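Local coordinates for PmoD (Methylocystis sp. ATCC 49242, PDB 6CPD), which binds copper as a periplasmic, cupredoxin-like protein of a methane-oxidising bacterium, at the interface of chains A and B. Numbering follows the deposited sequence. Chains: chain A/B, PmoD.

Contact 1: the interface of chains A and B. Residues chain A 7, 9, 11-12, 14; chain B 7, 9, 11-12, 14.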
ATOM      1  N   MET A   7      -0.422   1.707  -3.191  1.00 21.65           N
ATOM      2  CA  MET A   7      -0.097   1.859  -4.600  1.00 21.77           C
ATOM      3  C   MET A   7      -0.196   0.549  -5.373  1.00 26.38           C
ATOM      4  O   MET A   7      -0.212  -0.537  -4.780  1.00 23.83           O
ATOM      5  CB  MET A   7       1.305   2.419  -4.733  1.00 26.51           C
ATOM      6  CG  MET A   7       2.371   1.422  -4.268  1.00 28.57           C
ATOM      7  SD  MET A   7       3.959   2.225  -4.113  1.00 29.43           S
ATOM      8  CE  MET A   7       3.758   3.084  -2.548  1.00 31.03           C
ATOM      9  N   MET A   9       2.194  -1.133  -8.586  1.00 25.06           N
ATOM     10  CA  MET A   9       3.556  -0.929  -9.109  1.00 23.94           C
ATOM     11  C   MET A   9       3.641  -1.339 -10.569  1.00 28.31           C
ATOM     12  O   MET A   9       3.033  -2.315 -10.984  1.00 28.60           O
ATOM     13  CB  MET A   9       4.607  -1.762  -8.346  1.00 26.26           C
ATOM     14  CG  MET A   9       4.658  -1.582  -6.850  1.00 26.87           C
ATOM     15  SD  MET A   9       5.139   0.094  -6.483  1.00 27.98           S
ATOM     16  CE  MET A   9       6.767   0.224  -7.250  1.00 26.44           C
ATOM     17  N   GLY A  11       6.992  -1.958 -12.229  1.00 32.92           N
ATOM     18  CA  GLY A  11       8.428  -1.932 -12.029  1.00 31.89           C
ATOM     19  C   GLY A  11       8.715  -1.031 -10.842  1.00 29.11           C
ATOM     20  O   GLY A  11       8.208  -1.281  -9.754  1.00 30.41           O
ATOM     21  N   TYR A  12       9.522   0.011 -11.049  1.00 31.77           N
ATOM     22  CA  TYR A  12       9.820   0.986 -10.000  1.00 32.47           C
ATOM     23  C   TYR A  12       8.768   2.099  -9.938  1.00 33.52           C
ATOM     24  O   TYR A  12       8.755   2.882  -8.985  1.00 30.51           O
ATOM     25  CB  TYR A  12      11.193   1.626 -10.215  1.00 36.20           C
ATOM     26  CG  TYR A  12      12.351   0.673 -10.098  1.00 37.78           C
ATOM     27  CD1 TYR A  12      12.492  -0.148  -8.986  1.00 37.31           C
ATOM     28  CD2 TYR A  12      13.298   0.584 -11.109  1.00 40.40           C
ATOM     29  CE1 TYR A  12      13.564  -1.025  -8.881  1.00 42.72           C
ATOM     30  CE2 TYR A  12      14.365  -0.292 -11.020  1.00 41.47           C
ATOM     31  CZ  TYR A  12      14.493  -1.095  -9.905  1.00 44.15           C
ATOM     32  OH  TYR A  12      15.558  -1.968  -9.824  1.00 47.66           O
ATOM     33  N   MET A  14       5.001   3.914  -9.789  1.00 27.85           N
ATOM     34  CA  MET A  14       3.801   3.690  -8.989  1.00 30.02           C
ATOM     35  C   MET A  14       2.587   4.522  -9.416  1.00 27.59           C
ATOM     36  O   MET A  14       2.721   5.637  -9.934  1.00 30.06           O
ATOM     37  CB  MET A  14       4.105   3.992  -7.523  1.00 32.05           C
ATOM     38  CG  MET A  14       4.640   5.410  -7.344  1.00 37.41           C
ATOM     39  SD  MET A  14       5.691   5.547  -5.897  1.00 86.85           S
ATOM     40  CE  MET A  14       6.964   4.403  -6.381  1.00 58.29           C
TER
ATOM     41  N   MET B   7       2.584  -0.773   1.289  1.00 21.31           N
ATOM     42  CA  MET B   7       3.943  -1.325   1.324  1.00 23.33           C
ATOM     43  C   MET B   7       5.033  -0.337   1.665  1.00 24.62           C
ATOM     44  O   MET B   7       4.865   0.858   1.503  1.00 25.79           O
ATOM     45  CB  MET B   7       4.294  -1.924  -0.047  1.00 19.87           C
ATOM     46  CG  MET B   7       4.393  -0.848  -1.149  1.00 22.23           C
ATOM     47  SD  MET B   7       4.630  -1.443  -2.840  1.00 27.56           S
ATOM     48  CE  MET B   7       2.980  -2.117  -3.172  1.00 28.43           C
ATOM     49  N   MET B   9       9.168  -0.093   0.364  1.00 23.04           N
ATOM     50  CA  MET B   9       9.878  -0.674  -0.769  1.00 23.80           C
ATOM     51  C   MET B   9      11.403  -0.673  -0.708  1.00 25.44           C
ATOM     52  O   MET B   9      12.003   0.332  -0.339  1.00 27.19           O
ATOM     53  CB  MET B   9       9.440   0.057  -2.038  1.00 30.48           C
ATOM     54  CG  MET B   9       7.921   0.079  -2.199  1.00 29.20           C
ATOM     55  SD  MET B   9       7.487   0.860  -3.728  1.00 30.08           S
ATOM     56  CE  MET B   9       7.791   2.584  -3.326  1.00 28.52           C
ATOM     57  N   GLY B  11      13.587  -1.319  -3.793  1.00 32.89           N
ATOM     58  CA  GLY B  11      13.685  -1.691  -5.193  1.00 33.64           C
ATOM     59  C   GLY B  11      12.447  -2.492  -5.567  1.00 33.20           C
ATOM     60  O   GLY B  11      11.329  -2.019  -5.406  1.00 28.11           O
ATOM     61  N   TYR B  12      12.632  -3.718  -6.044  1.00 32.30           N
ATOM     62  CA  TYR B  12      11.479  -4.552  -6.368  1.00 31.28           C
ATOM     63  C   TYR B  12      10.981  -5.303  -5.152  1.00 31.56           C
ATOM     64  O   TYR B  12       9.904  -5.898  -5.182  1.00 32.34           O
ATOM     65  CB  TYR B  12      11.827  -5.566  -7.458  1.00 29.30           C
ATOM     66  CG  TYR B  12      12.194  -4.950  -8.776  1.00 31.11           C
ATOM     67  CD1 TYR B  12      11.360  -4.014  -9.390  1.00 29.70           C
ATOM     68  CD2 TYR B  12      13.387  -5.285  -9.400  1.00 33.21           C
ATOM     69  CE1 TYR B  12      11.707  -3.451 -10.614  1.00 31.40           C
ATOM     70  CE2 TYR B  12      13.741  -4.731 -10.604  1.00 37.81           C
ATOM     71  CZ  TYR B  12      12.903  -3.820 -11.212  1.00 36.73           C
ATOM     72  OH  TYR B  12      13.282  -3.283 -12.415  1.00 37.52           O
ATOM     73  N   MET B  14       9.382  -5.789  -1.638  1.00 27.62           N
ATOM     74  CA  MET B  14       8.434  -4.995  -0.853  1.00 26.32           C
ATOM     75  C   MET B  14       8.208  -5.679   0.472  1.00 27.85           C
ATOM     76  O   MET B  14       8.443  -6.887   0.617  1.00 29.14           O
ATOM     77  CB  MET B  14       7.077  -4.821  -1.570  1.00 25.42           C
ATOM     78  CG  MET B  14       7.148  -4.423  -3.042  1.00 34.45           C
ATOM     79  SD  MET B  14       8.384  -3.134  -3.337  1.00 38.11           S
ATOM     80  CE  MET B  14       7.977  -2.650  -5.023  1.00 40.56           C
TER
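In both copies of this cupredoxin-fold protein, strands 7-10 and 13-20 are joined by a turn in which Gly11 takes a positive phi, and the hairpin tips face each other across the two-fold axis. Behind the tip lies a methionine cluster that includes the Cu(I) ligands Met7 and Met9. A:Met9 and B:Met9 meet tip to tip, the methyl CE of A:Met9 3.7 Å from the thioether SD of B:Met9. A:Met9 folds back at chi2 (-64°), whereas B:Met9 runs extended there (-177°) and bends at its end. Its methyl CE thereby comes 3.7 Å from CE of A:Met14, while its SD lies 3.8 Å from SD of A:Met7. A:Met7 and B:Met7 cross nearly at right angles, CG of A:Met7 3.8 Å from CE of B:Met7. At the tip, A:Tyr12 and B:Tyr12 also cross nearly at a right angle, yet their phenol rings stack, planes 5° apart and centroids separated by 4.2 Å. In both, CG stands anti to the carbonyl carbon, beside the backbone N. The overlap is offset toward the hydroxyl ends, with CZ of A:Tyr12 3.4 Å from CZ of B:Tyr12. Each ring also puts its edge against the opposite Gly11, CE1 of A:Tyr12 lying 3.7 Å from CA of B:Gly11. An alanine in place of B:Tyr12 would remove one stacked ring and would probably loosen the pairing of the tips.

Contact 2: the interface of chains A and B. Residues chain A 27-29, 34; chain B 27-29, 34.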
ATOM      1  N   SER A  27     -13.008   7.647   7.151  1.00 39.50           N
ATOM      2  CA  SER A  27     -11.698   7.005   7.060  1.00 34.13           C
ATOM      3  C   SER A  27     -11.240   6.742   5.636  1.00 32.61           C
ATOM      4  O   SER A  27     -12.034   6.775   4.695  1.00 34.41           O
ATOM      5  CB  SER A  27     -11.708   5.680   7.825  1.00 32.94           C
ATOM      6  OG  SER A  27     -12.097   5.894   9.169  1.00 38.72           O
ATOM      7  N   GLU A  28      -9.950   6.462   5.490  1.00 31.50           N
ATOM      8  CA  GLU A  28      -9.382   6.097   4.198  1.00 34.14           C
ATOM      9  C   GLU A  28      -8.773   4.710   4.297  1.00 32.38           C
ATOM     10  O   GLU A  28      -8.128   4.375   5.300  1.00 31.11           O
ATOM     11  CB  GLU A  28      -8.335   7.112   3.752  1.00 35.76           C
ATOM     12  CG  GLU A  28      -8.902   8.504   3.495  1.00 54.70           C
ATOM     13  CD  GLU A  28      -7.819   9.562   3.343  1.00 66.75           C
ATOM     14  OE1 GLU A  28      -7.007   9.455   2.395  1.00 61.11           O
ATOM     15  OE2 GLU A  28      -7.799  10.513   4.155  1.00 78.98           O
ATOM     16  N   TYR A  29      -8.973   3.915   3.250  1.00 26.30           N
ATOM     17  CA  TYR A  29      -8.553   2.525   3.262  1.00 25.46           C
ATOM     18  C   TYR A  29      -7.596   2.260   2.108  1.00 29.15           C
ATOM     19  O   TYR A  29      -7.351   3.139   1.254  1.00 24.06           O
ATOM     20  CB  TYR A  29      -9.778   1.597   3.172  1.00 25.53           C
ATOM     21  CG  TYR A  29     -10.914   1.985   4.123  1.00 27.35           C
ATOM     22  CD1 TYR A  29     -10.857   1.657   5.464  1.00 25.91           C
ATOM     23  CD2 TYR A  29     -12.041   2.661   3.663  1.00 31.66           C
ATOM     24  CE1 TYR A  29     -11.892   2.014   6.350  1.00 27.77           C
ATOM     25  CE2 TYR A  29     -13.079   3.017   4.532  1.00 34.13           C
ATOM     26  CZ  TYR A  29     -12.995   2.677   5.868  1.00 29.28           C
ATOM     27  OH  TYR A  29     -13.998   3.021   6.739  1.00 32.35           O
ATOM     28  N   PRO A  34     -13.781  -2.221   4.381  1.00 30.26           N
ATOM     29  CA  PRO A  34     -14.386  -2.957   5.499  1.00 32.68           C
ATOM     30  C   PRO A  34     -15.799  -3.469   5.237  1.00 41.06           C
ATOM     31  O   PRO A  34     -16.195  -4.468   5.842  1.00 41.73           O
ATOM     32  CB  PRO A  34     -14.413  -1.916   6.631  1.00 35.68           C
ATOM     33  CG  PRO A  34     -14.426  -0.595   5.939  1.00 35.08           C
ATOM     34  CD  PRO A  34     -13.602  -0.789   4.683  1.00 27.71           C
TER
ATOM     35  N   SER B  27     -11.849  -2.421  11.163  1.00 32.33           N
ATOM     36  CA  SER B  27     -11.290  -2.077   9.855  1.00 31.92           C
ATOM     37  C   SER B  27      -9.757  -2.177   9.821  1.00 31.78           C
ATOM     38  O   SER B  27      -9.094  -2.223  10.860  1.00 28.59           O
ATOM     39  CB  SER B  27     -11.701  -0.652   9.447  1.00 34.91           C
ATOM     40  OG  SER B  27     -13.108  -0.479   9.468  1.00 34.42           O
ATOM     41  N   GLU B  28      -9.195  -2.174   8.619  1.00 32.79           N
ATOM     42  CA  GLU B  28      -7.743  -2.187   8.438  1.00 34.02           C
ATOM     43  C   GLU B  28      -7.327  -0.948   7.666  1.00 26.85           C
ATOM     44  O   GLU B  28      -8.032  -0.537   6.753  1.00 25.45           O
ATOM     45  CB  GLU B  28      -7.293  -3.439   7.689  1.00 37.76           C
ATOM     46  CG  GLU B  28      -7.606  -4.727   8.408  1.00 51.73           C
ATOM     47  CD  GLU B  28      -7.423  -5.941   7.515  1.00 64.01           C
ATOM     48  OE1 GLU B  28      -8.441  -6.566   7.153  1.00 66.18           O
ATOM     49  OE2 GLU B  28      -6.274  -6.238   7.124  1.00 70.97           O
ATOM     50  N   TYR B  29      -6.195  -0.359   8.024  1.00 24.73           N
ATOM     51  CA  TYR B  29      -5.764   0.888   7.394  1.00 27.47           C
ATOM     52  C   TYR B  29      -4.369   0.760   6.798  1.00 28.18           C
ATOM     53  O   TYR B  29      -3.722  -0.277   6.937  1.00 25.82           O
ATOM     54  CB  TYR B  29      -5.793   2.020   8.406  1.00 26.91           C
ATOM     55  CG  TYR B  29      -7.058   2.052   9.216  1.00 28.86           C
ATOM     56  CD1 TYR B  29      -8.215   2.635   8.712  1.00 25.70           C
ATOM     57  CD2 TYR B  29      -7.101   1.483  10.485  1.00 29.82           C
ATOM     58  CE1 TYR B  29      -9.383   2.663   9.464  1.00 28.49           C
ATOM     59  CE2 TYR B  29      -8.269   1.505  11.249  1.00 29.02           C
ATOM     60  CZ  TYR B  29      -9.398   2.100  10.729  1.00 32.39           C
ATOM     61  OH  TYR B  29     -10.545   2.113  11.475  1.00 35.27           O
ATOM     62  N   PRO B  34      -6.932   6.612  11.521  1.00 36.61           N
ATOM     63  CA  PRO B  34      -7.905   7.634  11.958  1.00 40.05           C
ATOM     64  C   PRO B  34      -7.927   7.962  13.454  1.00 42.09           C
ATOM     65  O   PRO B  34      -8.333   9.070  13.822  1.00 41.23           O
ATOM     66  CB  PRO B  34      -9.252   7.043  11.524  1.00 39.84           C
ATOM     67  CG  PRO B  34      -9.030   5.579  11.461  1.00 31.37           C
ATOM     68  CD  PRO B  34      -7.602   5.403  11.013  1.00 28.26           C
TER
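Two tyrosines from copies of one cupredoxin-like domain, A:Tyr29 and B:Tyr29, lie side by side and point the same way where the short strands 28-29 meet about the two-fold axis. Their ring planes are nearly parallel but stepped, so they approach through ring edges, CE1 of A:Tyr29 4.1 Å from CE1 of B:Tyr29, a loose contact rather than a stack. In each, CG stands anti to the carbonyl carbon and beside the backbone N (chi1 -47° in A, -46° in B), and chi2 near -80° sets the ring between Pro34 and Ser27 of its own chain, with the CD1-CE1 edge toward the partner. Each ring is thus sandwiched within its subunit. In A, the CD methylene of A:Pro34 sits 3.5 Å above the plane, over the centre of the A:Tyr29 ring; the carbonyl carbon of A:Ser27 lies beyond the opposite face, farther off and toward the rim. This packing should limit ring tilt. In the ring plane, at the edge, lies the backbone carbonyl of the opposite Glu28, with O of B:Glu28 3.8 Å from CD1 of A:Tyr29. The carbonyl thus faces an aromatic C-H edge, and the contact is one of packing. Farther along the same edge, CE1 of A:Tyr29 comes 4.1 Å from CB of B:Ser27. The serine hydroxyl turns to the proline of the other chain: OG of B:Ser27, beside its own backbone N, rests 3.4 Å from CB of A:Pro34. Its twin is slacker, OG of A:Ser27 standing 3.8 Å from CG of B:Pro34.

The C-alpha centres of contact 1 and contact 2 are about 21 Å apart within one two-fold symmetric interface. They share no residues: contact 1 uses the hairpin of strands 7-10 and 13-20, contact 2 the strand 28-29 with Ser27 and Pro34. The Cys6-Cys30 disulfide joins the residue before Met7 to the one after Tyr29, linking both regions covalently within each subunit. Contact 1 sets the copper ligands Met7 and Met9 against the partner's methionines, so the metal region probably lies at the subunit boundary; contact 2 appears to be metal-free packing. Two separated patches would probably limit rocking, although the structure alone does not show that this dimer forms in the periplasm.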